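Local coordinates for odorant binding protein OBP69a (Ceratitis capitata, PDB 6HHE), which probably binds and carries small odorant molecules as a secreted member of the PBP/GOBP family of insect odorant-binding proteins, at residues A[23-29]-A[41-47]. Coordinates in Å, arbitrary orientation, origin at the centre of the assembly. Residues are numbered along the deposited sequence.
Sequences GVTEDLF and NQRLKCF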
loop_
_atom_site.group_PDB
_atom_site.type_symbol
_atom_site.label_atom_id
_atom_site.label_comp_id
_atom_site.label_asym_id
_atom_site.label_seq_id
_atom_site.Cartn_x
_atom_site.Cartn_y
_atom_site.Cartn_z
ATOM N N GLY A 23 0.464 -15.423 -0.016
ATOM C CA GLY A 23 -0.695 -16.212 0.369
ATOM C C GLY A 23 -1.930 -15.435 0.791
ATOM O O GLY A 23 -2.880 -16.053 1.297
ATOM N N VAL A 24 -1.972 -14.118 0.564
ATOM C CA VAL A 24 -3.208 -13.358 0.769
ATOM C C VAL A 24 -4.321 -13.956 -0.081
ATOM O O VAL A 24 -4.090 -14.416 -1.217
ATOM C CB VAL A 24 -2.991 -11.864 0.454
ATOM C CG1 VAL A 24 -2.853 -11.611 -1.048
ATOM C CG2 VAL A 24 -4.104 -10.983 1.023
ATOM N N THR A 25 -5.529 -13.989 0.472
ATOM C CA THR A 25 -6.675 -14.585 -0.190
ATOM C C THR A 25 -7.739 -13.527 -0.462
ATOM O O THR A 25 -7.783 -12.460 0.178
ATOM C CB THR A 25 -7.245 -15.746 0.624
ATOM O OG1 THR A 25 -7.313 -15.377 2.003
ATOM C CG2 THR A 25 -6.356 -16.959 0.515
ATOM N N GLU A 26 -8.579 -13.806 -1.465
ATOM C CA GLU A 26 -9.585 -12.834 -1.902
ATOM C C GLU A 26 -10.551 -12.440 -0.786
ATOM O O GLU A 26 -11.008 -11.293 -0.757
ATOM C CB GLU A 26 -10.358 -13.384 -3.103
ATOM C CG GLU A 26 -11.413 -12.431 -3.713
ATOM C CD GLU A 26 -10.849 -11.094 -4.219
ATOM O OE1 GLU A 26 -11.636 -10.127 -4.383
ATOM O OE2 GLU A 26 -9.629 -11.000 -4.458
ATOM N N ASP A 27 -10.844 -13.339 0.160
ATOM C CA ASP A 27 -11.728 -12.986 1.271
ATOM C C ASP A 27 -11.207 -11.799 2.070
ATOM O O ASP A 27 -12.014 -10.989 2.561
ATOM C CB ASP A 27 -11.958 -14.189 2.181
ATOM C CG ASP A 27 -10.693 -14.676 2.822
ATOM O OD1 ASP A 27 -9.831 -15.150 2.066
ATOM O OD2 ASP A 27 -10.555 -14.588 4.060
ATOM N N LEU A 28 -9.884 -11.646 2.175
ATOM C CA LEU A 28 -9.318 -10.513 2.901
ATOM C C LEU A 28 -9.542 -9.211 2.156
ATOM O O LEU A 28 -9.842 -8.182 2.776
ATOM C CB LEU A 28 -7.837 -10.712 3.184
ATOM C CG LEU A 28 -7.529 -11.942 4.039
ATOM C CD1 LEU A 28 -6.058 -12.147 4.237
ATOM C CD2 LEU A 28 -8.230 -11.815 5.391
ATOM N N PHE A 29 -9.375 -9.226 0.836
ATOM C CA PHE A 29 -9.646 -8.020 0.056
ATOM C C PHE A 29 -11.127 -7.661 0.091
ATOM O O PHE A 29 -11.498 -6.484 0.269
ATOM C CB PHE A 29 -9.186 -8.236 -1.388
ATOM C CG PHE A 29 -7.675 -8.338 -1.571
ATOM C CD1 PHE A 29 -6.796 -7.410 -1.029
ATOM C CD2 PHE A 29 -7.148 -9.375 -2.343
ATOM C CE1 PHE A 29 -5.382 -7.530 -1.262
ATOM C CE2 PHE A 29 -5.759 -9.483 -2.579
ATOM C CZ PHE A 29 -4.886 -8.581 -2.027
ATOM N N ASN A 41 -4.791 -9.097 9.378
ATOM C CA ASN A 41 -4.310 -10.428 9.055
ATOM C C ASN A 41 -2.920 -10.256 8.484
ATOM O O ASN A 41 -2.675 -9.376 7.605
ATOM C CB ASN A 41 -5.241 -11.132 8.063
ATOM C CG ASN A 41 -6.592 -11.502 8.675
ATOM O OD1 ASN A 41 -7.575 -10.745 8.609
ATOM N ND2 ASN A 41 -6.649 -12.694 9.248
ATOM N N GLN A 42 -1.994 -11.062 8.975
ATOM C CA GLN A 42 -0.606 -10.898 8.562
ATOM C C GLN A 42 -0.401 -11.072 7.077
ATOM O O GLN A 42 0.397 -10.341 6.512
ATOM C CB GLN A 42 0.295 -11.915 9.266
ATOM C CG GLN A 42 0.275 -11.768 10.794
ATOM C CD GLN A 42 0.665 -10.365 11.241
ATOM O OE1 GLN A 42 -0.142 -9.672 11.830
ATOM N NE2 GLN A 42 1.905 -9.954 10.979
ATOM N N ARG A 43 -1.166 -11.955 6.414
ATOM C CA ARG A 43 -0.939 -12.102 4.973
ATOM C C ARG A 43 -1.320 -10.842 4.203
ATOM O O ARG A 43 -0.656 -10.509 3.230
ATOM C CB ARG A 43 -1.708 -13.282 4.395
ATOM C CG ARG A 43 -1.157 -14.592 4.834
ATOM C CD ARG A 43 -2.138 -15.732 4.582
ATOM N NE ARG A 43 -3.341 -15.639 5.390
ATOM C CZ ARG A 43 -4.582 -15.650 4.887
ATOM N NH1 ARG A 43 -4.799 -15.717 3.578
ATOM N NH2 ARG A 43 -5.615 -15.539 5.733
ATOM N N LEU A 44 -2.333 -10.093 4.670
ATOM C CA LEU A 44 -2.666 -8.827 4.023
ATOM C C LEU A 44 -1.582 -7.796 4.287
ATOM O O LEU A 44 -1.197 -7.061 3.374
ATOM C CB LEU A 44 -4.016 -8.364 4.487
ATOM C CG LEU A 44 -4.500 -7.033 3.887
ATOM C CD1 LEU A 44 -4.575 -7.092 2.361
ATOM C CD2 LEU A 44 -5.877 -6.668 4.428
ATOM N N LYS A 45 -1.066 -7.734 5.522
ATOM C CA LYS A 45 0.019 -6.808 5.824
ATOM C C LYS A 45 1.202 -7.084 4.908
ATOM O O LYS A 45 1.822 -6.154 4.367
ATOM C CB LYS A 45 0.453 -6.959 7.298
ATOM C CG LYS A 45 -0.669 -6.766 8.305
ATOM C CD LYS A 45 -0.082 -6.714 9.723
ATOM C CE LYS A 45 -1.231 -6.600 10.639
ATOM N NZ LYS A 45 -0.679 -6.840 12.030
ATOM N N CYS A 46 1.524 -8.351 4.720
ATOM C CA CYS A 46 2.688 -8.675 3.910
ATOM C C CYS A 46 2.434 -8.466 2.429
ATOM O O CYS A 46 3.381 -8.115 1.721
ATOM C CB CYS A 46 3.137 -10.085 4.170
ATOM S SG CYS A 46 3.874 -10.283 5.816
ATOM N N PHE A 47 1.208 -8.673 1.953
ATOM C CA PHE A 47 0.878 -8.272 0.584
ATOM C C PHE A 47 1.145 -6.796 0.377
ATOM O O PHE A 47 1.694 -6.394 -0.649
ATOM C CB PHE A 47 -0.584 -8.604 0.284
ATOM C CG PHE A 47 -1.050 -8.081 -1.025
ATOM C CD1 PHE A 47 -0.772 -8.787 -2.185
ATOM C CD2 PHE A 47 -1.759 -6.891 -1.097
ATOM C CE1 PHE A 47 -1.183 -8.252 -3.419
ATOM C CE2 PHE A 47 -2.164 -6.335 -2.329
ATOM C CZ PHE A 47 -1.876 -7.052 -3.488
HETATM O O HOH W 1 -8.416 -15.806 5.052
#
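N41 stands at the N-cap of helix 42-55, and its OD1 lies 3.5 Å from L28 CD2. R43 makes the polar part of the contact. Its NH1 donates two hydrogen bonds, to G23 O and to T25 OG1, each 3.0 Å long. T25 OG1 donates in turn to D27 OD1 at 2.5 Å. Water 1 links R43 NH2 (2.9 Å) to D27 OD2 (2.7 Å). L28 CD1 covers one face of the guanidinium, 3.7 Å from R43 NH2. R43 NH1 thus bridges the two ends of the 23-25 turn that leads into helix 26-35. L44 begins the apolar part: its CD1 lies 3.7 Å from F29 CE1 and 4.1 Å from V24 CG2. F47 receives the edge of F29 on its ring face, a T-shaped stack with centroids 4.9 Å apart and planes at 74°. V24 CG1 also meets F47 CD1 at 3.7 Å. The V24 and F47 side chains also pack against helix 10-22, both on I19, while the C46-C97 disulfide, one of the three characteristic of classical insect odorant-binding proteins, joins helix 42-55 to helix 96-110.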